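Local structure of nitrite transporter NirC (Salmonella enterica subsp. enterica serovar Typhimurium, 4FC4) at residues L40-I45 against A63-A68; A68-I73 against A178-I183; S77-G82 against Y195-A200. The protein forms a pentameric channel of the formate/nitrite transporter family that carries nitrite into and out of the cell across the cytoplasmic membrane. All blocks are in the same frame, centred on the assembly; numbering follows the deposited sequence.

Contact 1: residues L40-I45 against A63-A68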
loop_
_atom_site.group_PDB
_atom_site.type_symbol
_atom_site.label_atom_id
_atom_site.label_comp_id
_atom_site.label_asym_id
_atom_site.label_seq_id
_atom_site.Cartn_x
_atom_site.Cartn_y
_atom_site.Cartn_z
ATOM N N LEU B 40 6.932 21.475 -3.466
ATOM C CA LEU B 40 7.498 20.639 -2.452
ATOM C C LEU B 40 7.550 19.214 -3.035
ATOM O O LEU B 40 8.493 18.460 -2.758
ATOM C CB LEU B 40 6.662 20.705 -1.141
ATOM C CG LEU B 40 6.707 22.024 -0.284
ATOM C CD1 LEU B 40 5.566 22.063 0.702
ATOM C CD2 LEU B 40 8.038 22.148 0.497
ATOM N N GLY B 41 6.572 18.853 -3.868
ATOM C CA GLY B 41 6.667 17.639 -4.675
ATOM C C GLY B 41 7.853 17.568 -5.649
ATOM O O GLY B 41 8.532 16.532 -5.763
ATOM N N ILE B 42 8.110 18.661 -6.370
ATOM C CA ILE B 42 9.172 18.676 -7.344
ATOM C C ILE B 42 10.545 18.568 -6.633
ATOM O O ILE B 42 11.458 17.896 -7.118
ATOM C CB ILE B 42 9.198 19.999 -8.154
ATOM C CG1 ILE B 42 8.160 19.989 -9.276
ATOM C CG2 ILE B 42 10.614 20.170 -8.743
ATOM C CD1 ILE B 42 8.450 19.025 -10.453
ATOM N N ILE B 43 10.709 19.249 -5.498
ATOM C CA ILE B 43 11.969 19.180 -4.787
ATOM C C ILE B 43 12.179 17.711 -4.396
ATOM O O ILE B 43 13.286 17.178 -4.593
ATOM C CB ILE B 43 12.025 20.113 -3.551
ATOM C CG1 ILE B 43 11.920 21.593 -3.994
ATOM C CG2 ILE B 43 13.337 19.854 -2.798
ATOM C CD1 ILE B 43 11.601 22.595 -2.909
ATOM N N LEU B 44 11.107 17.042 -3.938
ATOM C CA LEU B 44 11.229 15.664 -3.447
ATOM C C LEU B 44 11.771 14.778 -4.573
ATOM O O LEU B 44 12.757 14.047 -4.413
ATOM C CB LEU B 44 9.892 15.115 -2.930
ATOM C CG LEU B 44 9.858 13.579 -2.711
ATOM C CD1 LEU B 44 11.021 13.094 -1.826
ATOM C CD2 LEU B 44 8.527 13.196 -2.057
ATOM N N ILE B 45 11.160 14.873 -5.742
ATOM C CA ILE B 45 11.450 13.836 -6.745
ATOM C C ILE B 45 12.754 14.157 -7.459
ATOM O O ILE B 45 13.458 13.273 -7.849
ATOM C CB ILE B 45 10.301 13.637 -7.747
ATOM C CG1 ILE B 45 10.080 14.931 -8.562
ATOM C CG2 ILE B 45 9.025 13.176 -7.035
ATOM C CD1 ILE B 45 9.283 14.690 -9.841
ATOM N N ALA B 63 6.757 7.446 -8.947
ATOM C CA ALA B 63 6.131 6.841 -7.783
ATOM C C ALA B 63 6.105 7.785 -6.549
ATOM O O ALA B 63 5.379 7.539 -5.592
ATOM C CB ALA B 63 6.817 5.503 -7.449
ATOM N N THR B 64 6.902 8.840 -6.549
ATOM C CA THR B 64 7.027 9.670 -5.346
ATOM C C THR B 64 6.498 11.066 -5.582
ATOM O O THR B 64 6.524 11.887 -4.673
ATOM C CB THR B 64 8.479 9.737 -4.782
ATOM O OG1 THR B 64 9.372 10.229 -5.806
ATOM C CG2 THR B 64 8.960 8.339 -4.295
ATOM N N PHE B 65 5.987 11.339 -6.777
ATOM C CA PHE B 65 5.480 12.676 -7.058
ATOM C C PHE B 65 4.059 12.873 -6.532
ATOM O O PHE B 65 3.590 14.017 -6.400
ATOM C CB PHE B 65 5.556 12.985 -8.540
ATOM C CG PHE B 65 5.253 14.436 -8.867
ATOM C CD1 PHE B 65 6.006 15.459 -8.308
ATOM C CD2 PHE B 65 4.172 14.787 -9.748
ATOM C CE1 PHE B 65 5.737 16.814 -8.629
ATOM C CE2 PHE B 65 3.904 16.118 -10.053
ATOM C CZ PHE B 65 4.698 17.140 -9.501
ATOM N N GLY B 66 3.386 11.754 -6.178
ATOM C CA GLY B 66 2.000 11.796 -5.647
ATOM C C GLY B 66 1.658 12.892 -4.610
ATOM O O GLY B 66 0.547 13.432 -4.587
ATOM N N ILE B 67 2.593 13.180 -3.711
ATOM C CA ILE B 67 2.368 14.183 -2.677
ATOM C C ILE B 67 1.896 15.506 -3.301
ATOM O O ILE B 67 1.071 16.218 -2.710
ATOM C CB ILE B 67 3.623 14.345 -1.781
ATOM C CG1 ILE B 67 3.424 15.476 -0.762
ATOM C CG2 ILE B 67 4.831 14.571 -2.663
ATOM C CD1 ILE B 67 4.354 15.437 0.405
ATOM N N ALA B 68 2.366 15.815 -4.507
ATOM C CA ALA B 68 2.127 17.160 -5.080
ATOM C C ALA B 68 0.630 17.451 -5.188
ATOM O O ALA B 68 0.154 18.450 -4.684
ATOM C CB ALA B 68 2.802 17.337 -6.472
#
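Phe65 has CG anti to its backbone N (chi1 -171°), which swings the ring away from the chain at 64-66 and lays its rim along the helix at 40-45. Ile45 takes the crowded position, with CG1 between N and carbonyl carbon (chi1 63°), so its two branches divide: CD1 goes to the ring and CG2 to the backbone at Phe65. Ile45 CD1 lies 3.7 Å from Phe65 CD1, the two side chains crossing obliquely. Ile45 CG2 slides past Thr64 to 3.2 Å from Thr64 OG1, a tight approach to a hydroxyl that is hydrogen-bonded to Val60 O. The Phe65 edge points at main chain, with CE1 3.7 Å from Gly41 C and the Ile42 N near the ring plane; Ile42 runs alongside the ring and brings Ile42 CD1 to 3.9 Å from Phe65 CE1. One face of the ring is overlaid near its rim by the methyl of Ala68.

In this aquaporin-like fold of the formate/nitrite transporter family, the contact sets the membrane helix 24-51 against the start of helix 67-75. Gly41, having no side chain, lets the backbones close to 4.6 Å between its CA and the CA of Ala68. Ile67 CG2 stands 4.1 Å from Gly41 CA and meets Leu44 CD2 obliquely. That same Leu44 CD2 rests 3.5 Å from Thr64 O. Helices 177-192 and 198-209 enclose Phe65 further, through Leu187, Ile191 and Ala200, while Leu44 and Ile67 pack on Ala192 and Trp185 of the second subunit.

Contact 2: residues A68-I73 against A178-I183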
loop_
_atom_site.group_PDB
_atom_site.type_symbol
_atom_site.label_atom_id
_atom_site.label_comp_id
_atom_site.label_asym_id
_atom_site.label_seq_id
_atom_site.Cartn_x
_atom_site.Cartn_y
_atom_site.Cartn_z
ATOM N N ALA B 68 2.366 15.815 -4.507
ATOM C CA ALA B 68 2.127 17.160 -5.080
ATOM C C ALA B 68 0.630 17.451 -5.188
ATOM O O ALA B 68 0.154 18.450 -4.684
ATOM C CB ALA B 68 2.802 17.337 -6.472
ATOM N N LEU B 69 -0.117 16.566 -5.843
ATOM C CA LEU B 69 -1.547 16.798 -6.023
ATOM C C LEU B 69 -2.336 16.398 -4.800
ATOM O O LEU B 69 -3.428 16.951 -4.567
ATOM C CB LEU B 69 -2.056 16.119 -7.268
ATOM C CG LEU B 69 -3.437 16.571 -7.715
ATOM C CD1 LEU B 69 -3.499 18.044 -8.179
ATOM C CD2 LEU B 69 -3.848 15.587 -8.816
ATOM N N THR B 70 -1.786 15.471 -4.017
ATOM C CA THR B 70 -2.374 15.142 -2.732
ATOM C C THR B 70 -2.488 16.366 -1.822
ATOM O O THR B 70 -3.570 16.605 -1.278
ATOM C CB THR B 70 -1.591 14.058 -2.007
ATOM O OG1 THR B 70 -1.490 12.894 -2.855
ATOM C CG2 THR B 70 -2.256 13.743 -0.695
ATOM N N LEU B 71 -1.404 17.139 -1.686
ATOM C CA LEU B 71 -1.426 18.429 -0.993
ATOM C C LEU B 71 -2.463 19.346 -1.589
ATOM O O LEU B 71 -3.311 19.834 -0.900
ATOM C CB LEU B 71 -0.030 19.113 -0.998
ATOM C CG LEU B 71 1.117 18.407 -0.221
ATOM C CD1 LEU B 71 2.433 19.167 -0.342
ATOM C CD2 LEU B 71 0.754 18.131 1.248
ATOM N N VAL B 72 -2.350 19.632 -2.876
ATOM C CA VAL B 72 -3.280 20.532 -3.549
ATOM C C VAL B 72 -4.747 20.173 -3.237
ATOM O O VAL B 72 -5.532 21.053 -2.889
ATOM C CB VAL B 72 -3.008 20.555 -5.099
ATOM C CG1 VAL B 72 -4.115 21.308 -5.852
ATOM C CG2 VAL B 72 -1.661 21.226 -5.394
ATOM N N ILE B 73 -5.102 18.871 -3.240
ATOM C CA ILE B 73 -6.533 18.521 -3.190
ATOM C C ILE B 73 -7.042 18.370 -1.756
ATOM O O ILE B 73 -8.131 18.818 -1.405
ATOM C CB ILE B 73 -6.840 17.241 -3.997
ATOM C CG1 ILE B 73 -6.579 17.444 -5.514
ATOM C CG2 ILE B 73 -8.256 16.763 -3.739
ATOM C CD1 ILE B 73 -6.727 16.150 -6.306
ATOM N N ALA B 178 -9.273 6.354 -1.500
ATOM C CA ALA B 178 -9.278 6.046 -2.876
ATOM C C ALA B 178 -8.875 7.342 -3.580
ATOM O O ALA B 178 -8.266 7.296 -4.642
ATOM C CB ALA B 178 -10.671 5.564 -3.268
ATOM N N LYS B 179 -9.154 8.491 -2.969
ATOM C CA LYS B 179 -8.699 9.738 -3.561
ATOM C C LYS B 179 -7.179 9.702 -3.746
ATOM O O LYS B 179 -6.686 10.149 -4.785
ATOM C CB LYS B 179 -9.066 10.961 -2.703
ATOM C CG LYS B 179 -10.536 11.257 -2.685
ATOM C CD LYS B 179 -10.893 12.007 -1.420
ATOM C CE LYS B 179 -11.652 13.298 -1.698
ATOM N NZ LYS B 179 -13.073 13.019 -2.097
ATOM N N PHE B 180 -6.463 9.185 -2.734
ATOM C CA PHE B 180 -5.008 9.264 -2.677
ATOM C C PHE B 180 -4.388 8.346 -3.730
ATOM O O PHE B 180 -3.448 8.730 -4.409
ATOM C CB PHE B 180 -4.500 8.855 -1.320
ATOM C CG PHE B 180 -4.691 9.881 -0.202
ATOM C CD1 PHE B 180 -5.956 10.114 0.374
ATOM C CD2 PHE B 180 -3.580 10.469 0.387
ATOM C CE1 PHE B 180 -6.135 10.993 1.437
ATOM C CE2 PHE B 180 -3.738 11.359 1.437
ATOM C CZ PHE B 180 -5.011 11.629 1.980
ATOM N N LEU B 181 -4.937 7.136 -3.847
ATOM C CA LEU B 181 -4.611 6.207 -4.910
ATOM C C LEU B 181 -4.877 6.723 -6.310
ATOM O O LEU B 181 -4.021 6.517 -7.237
ATOM C CB LEU B 181 -5.321 4.889 -4.694
ATOM C CG LEU B 181 -4.464 3.916 -3.887
ATOM C CD1 LEU B 181 -3.754 4.545 -2.707
ATOM C CD2 LEU B 181 -5.215 2.653 -3.474
ATOM N N ALA B 182 -6.030 7.380 -6.511
ATOM C CA ALA B 182 -6.323 7.927 -7.879
ATOM C C ALA B 182 -5.244 8.899 -8.278
ATOM O O ALA B 182 -4.712 8.863 -9.395
ATOM C CB ALA B 182 -7.686 8.611 -7.927
ATOM N N ILE B 183 -4.939 9.798 -7.343
ATOM C CA ILE B 183 -3.914 10.831 -7.498
ATOM C C ILE B 183 -2.509 10.188 -7.721
ATOM O O ILE B 183 -1.815 10.497 -8.678
ATOM C CB ILE B 183 -3.906 11.768 -6.258
ATOM C CG1 ILE B 183 -5.248 12.549 -6.133
ATOM C CG2 ILE B 183 -2.688 12.690 -6.347
ATOM C CD1 ILE B 183 -5.427 13.297 -4.779
HETATM O O HOH W 1 -1.591 10.183 -2.796
#
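The short helical segments 68-73 and 178-183 run roughly antiparallel, their N-to-C directions 137° apart and their axes 9.6 Å from each other at closest approach, the first widening into a pi-type turn at 71-73. They belong to helices 67-75 and 177-192, each of which leads into a break in the membrane span, a hallmark of the formate/nitrite transporter fold. Ile183 fills the gap, and its two branches do separate work. With CG1 beside the backbone N (chi1 -64°), Ile183 CG2 falls anti to that N, and this methyl crosses Leu69 obliquely and settles 3.6 Å from Leu69 CB, while on the longer branch Ile183 CD1 meets Ile73 CD1 tip to tip at 3.5 Å.

Thr70 faces two ways. With OG1 beside the backbone N (chi1 -56°), Thr70 CG2 is anti to it and comes at about a right angle to Phe180, lying 3.5 Å from Phe180 CE2 and approaching the ring obliquely. Thr70 also packs on Trp185 of the second subunit, and Phe180 on Ala178 of that subunit. Leu69 and Ile73 are backed by helix 150-172, through Val164, Ala167 and Ile168.

Polar contact between the helices runs through water. The Thr70 hydroxyl bonds back to Gly66 O, four residues earlier, and a single water gives one hydrogen to Thr70 OG1, 2.7 Å away, and the other to the carbonyl oxygen of Phe180, at 2.9 Å.

Contact 3: residues S77-G82 against Y195-A200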
loop_
_atom_site.group_PDB
_atom_site.type_symbol
_atom_site.label_atom_id
_atom_site.label_comp_id
_atom_site.label_asym_id
_atom_site.label_seq_id
_atom_site.Cartn_x
_atom_site.Cartn_y
_atom_site.Cartn_z
ATOM N N SER B 77 -6.264 24.199 -1.897
ATOM C CA SER B 77 -5.547 25.290 -2.600
ATOM C C SER B 77 -6.207 25.575 -3.979
ATOM O O SER B 77 -7.177 24.953 -4.331
ATOM C CB SER B 77 -4.103 24.873 -2.786
ATOM O OG SER B 77 -4.065 23.712 -3.589
ATOM N N GLU B 78 -5.677 26.476 -4.785
ATOM C CA GLU B 78 -6.220 26.636 -6.163
ATOM C C GLU B 78 -5.174 26.420 -7.262
ATOM O O GLU B 78 -4.184 27.115 -7.301
ATOM C CB GLU B 78 -6.936 27.985 -6.326
ATOM C CG GLU B 78 -7.999 28.186 -5.254
ATOM C CD GLU B 78 -9.272 27.317 -5.426
ATOM O OE1 GLU B 78 -9.504 26.719 -6.516
ATOM O OE2 GLU B 78 -10.114 27.289 -4.483
ATOM N N LEU B 79 -5.396 25.439 -8.125
ATOM C CA LEU B 79 -4.412 24.977 -9.086
ATOM C C LEU B 79 -4.919 25.334 -10.458
ATOM O O LEU B 79 -6.018 24.965 -10.845
ATOM C CB LEU B 79 -4.228 23.437 -8.977
ATOM C CG LEU B 79 -3.080 22.807 -9.803
ATOM C CD1 LEU B 79 -1.749 23.512 -9.521
ATOM C CD2 LEU B 79 -2.963 21.257 -9.620
ATOM N N PHE B 80 -4.110 26.067 -11.212
ATOM C CA PHE B 80 -4.565 26.561 -12.488
ATOM C C PHE B 80 -4.991 25.393 -13.388
ATOM O O PHE B 80 -6.006 25.511 -14.091
ATOM C CB PHE B 80 -3.503 27.446 -13.165
ATOM C CG PHE B 80 -3.609 27.462 -14.668
ATOM C CD1 PHE B 80 -2.974 26.466 -15.435
ATOM C CD2 PHE B 80 -4.383 28.440 -15.322
ATOM C CE1 PHE B 80 -3.096 26.465 -16.824
ATOM C CE2 PHE B 80 -4.515 28.428 -16.710
ATOM C CZ PHE B 80 -3.869 27.451 -17.464
ATOM N N THR B 81 -4.249 24.274 -13.364
ATOM C CA THR B 81 -4.512 23.204 -14.342
ATOM C C THR B 81 -5.854 22.556 -14.084
ATOM O O THR B 81 -6.508 22.105 -15.000
ATOM C CB THR B 81 -3.378 22.154 -14.412
ATOM O OG1 THR B 81 -3.107 21.683 -13.091
ATOM C CG2 THR B 81 -2.091 22.803 -15.001
ATOM N N GLY B 82 -6.291 22.554 -12.827
ATOM C CA GLY B 82 -7.601 21.988 -12.452
ATOM C C GLY B 82 -8.688 23.006 -12.783
ATOM O O GLY B 82 -9.783 22.633 -13.219
ATOM N N TYR B 195 5.482 13.486 -19.520
ATOM C CA TYR B 195 4.573 14.607 -19.870
ATOM C C TYR B 195 4.874 15.953 -19.094
ATOM O O TYR B 195 5.587 15.966 -18.118
ATOM C CB TYR B 195 3.107 14.205 -19.768
ATOM C CG TYR B 195 2.730 12.948 -20.497
ATOM C CD1 TYR B 195 3.293 12.618 -21.741
ATOM C CD2 TYR B 195 1.792 12.059 -19.931
ATOM C CE1 TYR B 195 2.927 11.450 -22.409
ATOM C CE2 TYR B 195 1.427 10.892 -20.582
ATOM C CZ TYR B 195 1.978 10.597 -21.820
ATOM O OH TYR B 195 1.597 9.426 -22.423
ATOM N N GLU B 196 4.330 17.069 -19.537
ATOM C CA GLU B 196 4.751 18.406 -19.029
ATOM C C GLU B 196 3.647 19.059 -18.190
ATOM O O GLU B 196 2.518 19.256 -18.687
ATOM C CB GLU B 196 5.071 19.361 -20.225
ATOM C CG GLU B 196 6.355 19.090 -21.025
ATOM C CD GLU B 196 7.647 19.319 -20.245
ATOM O OE1 GLU B 196 8.106 20.472 -19.999
ATOM O OE2 GLU B 196 8.204 18.298 -19.846
ATOM N N HIS B 197 3.953 19.415 -16.942
ATOM C CA HIS B 197 2.975 20.102 -16.081
ATOM C C HIS B 197 3.401 21.535 -15.935
ATOM O O HIS B 197 4.506 21.792 -15.497
ATOM C CB HIS B 197 2.834 19.382 -14.703
ATOM C CG HIS B 197 1.686 19.905 -13.867
ATOM N ND1 HIS B 197 1.878 20.572 -12.733
ATOM C CD2 HIS B 197 0.284 19.884 -14.092
ATOM C CE1 HIS B 197 0.661 20.983 -12.232
ATOM N NE2 HIS B 197 -0.309 20.530 -13.061
ATOM N N SER B 198 2.582 22.474 -16.405
ATOM C CA SER B 198 2.933 23.935 -16.424
ATOM C C SER B 198 3.352 24.480 -15.025
ATOM O O SER B 198 4.463 24.990 -14.853
ATOM C CB SER B 198 1.780 24.763 -17.010
ATOM O OG SER B 198 0.629 24.724 -16.143
ATOM N N VAL B 199 2.482 24.333 -14.030
ATOM C CA VAL B 199 2.787 24.779 -12.648
ATOM C C VAL B 199 3.987 24.022 -12.049
ATOM O O VAL B 199 4.872 24.602 -11.412
ATOM C CB VAL B 199 1.527 24.695 -11.744
ATOM C CG1 VAL B 199 1.819 25.106 -10.323
ATOM C CG2 VAL B 199 0.413 25.574 -12.304
ATOM N N ALA B 200 4.045 22.725 -12.240
ATOM C CA ALA B 200 5.218 21.986 -11.714
ATOM C C ALA B 200 6.526 22.474 -12.389
ATOM O O ALA B 200 7.568 22.510 -11.750
ATOM C CB ALA B 200 5.051 20.477 -11.883
#
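Leu79, at the N-cap position of helix 80-93, carries CG anti to its backbone N (chi1 -172°), and its CD1 drops across the isopropyl group of Val199, 4.0 Å from Val199 CG1, while CD2 lies at the edge of the His197 ring. Phe80 follows, with CB loosely beside Val199 CG2 and CD1 4.1 Å from Ser198 OG. Thr81 makes the polar link. Its OG1, in the crowded position between N and carbonyl carbon (chi1 52°), hydrogen-bonds His197 NE2 at 3.0 Å near the ring plane, and its CG2 touches Ser198 OG at 3.5 Å.

The imidazole is held at its other nitrogen too: ND1 accepts from Ala200 N at 3.1 Å, capping helix 198-209, with Ala200 N 34° out of the ring plane. Because ND1 accepts, and the helix N-terminus is close by, a doubly protonated, cationic ring is probably disfavoured. Asn112 grips Phe80 N and Glu78 O, and Asn233 grips Ser198 N and Glu196 O in the same manner. Two interrupted membrane helices, each broken by an extended loop and meeting near the middle of the subunit through a threonine–histidine pair, are the signature of formate/nitrite channels, where the equivalent histidine lies in the pore.

The three contacts form a compact cluster, with centres 11 Å (1 and 2) and 13 Å (1 and 3, 2 and 3) apart. Contact 1 closes before the others open, and contacts 2 and 3 alternate along the chain. Helix 67-75 joins contacts 1 and 2, which share Ala68, and contact 3 follows on helix 80-93 after the break; likewise helix 177-192 of contact 2 precedes helix 198-209 of contact 3. Leu69 and Val72 pack on Leu79, and Phe65 on Ala200. Contacts 1 and 2 also border the second subunit, so the packing runs from the subunit interface of the pentamer to contact 3, whose centre lies about 2 Å from the centre of the chain.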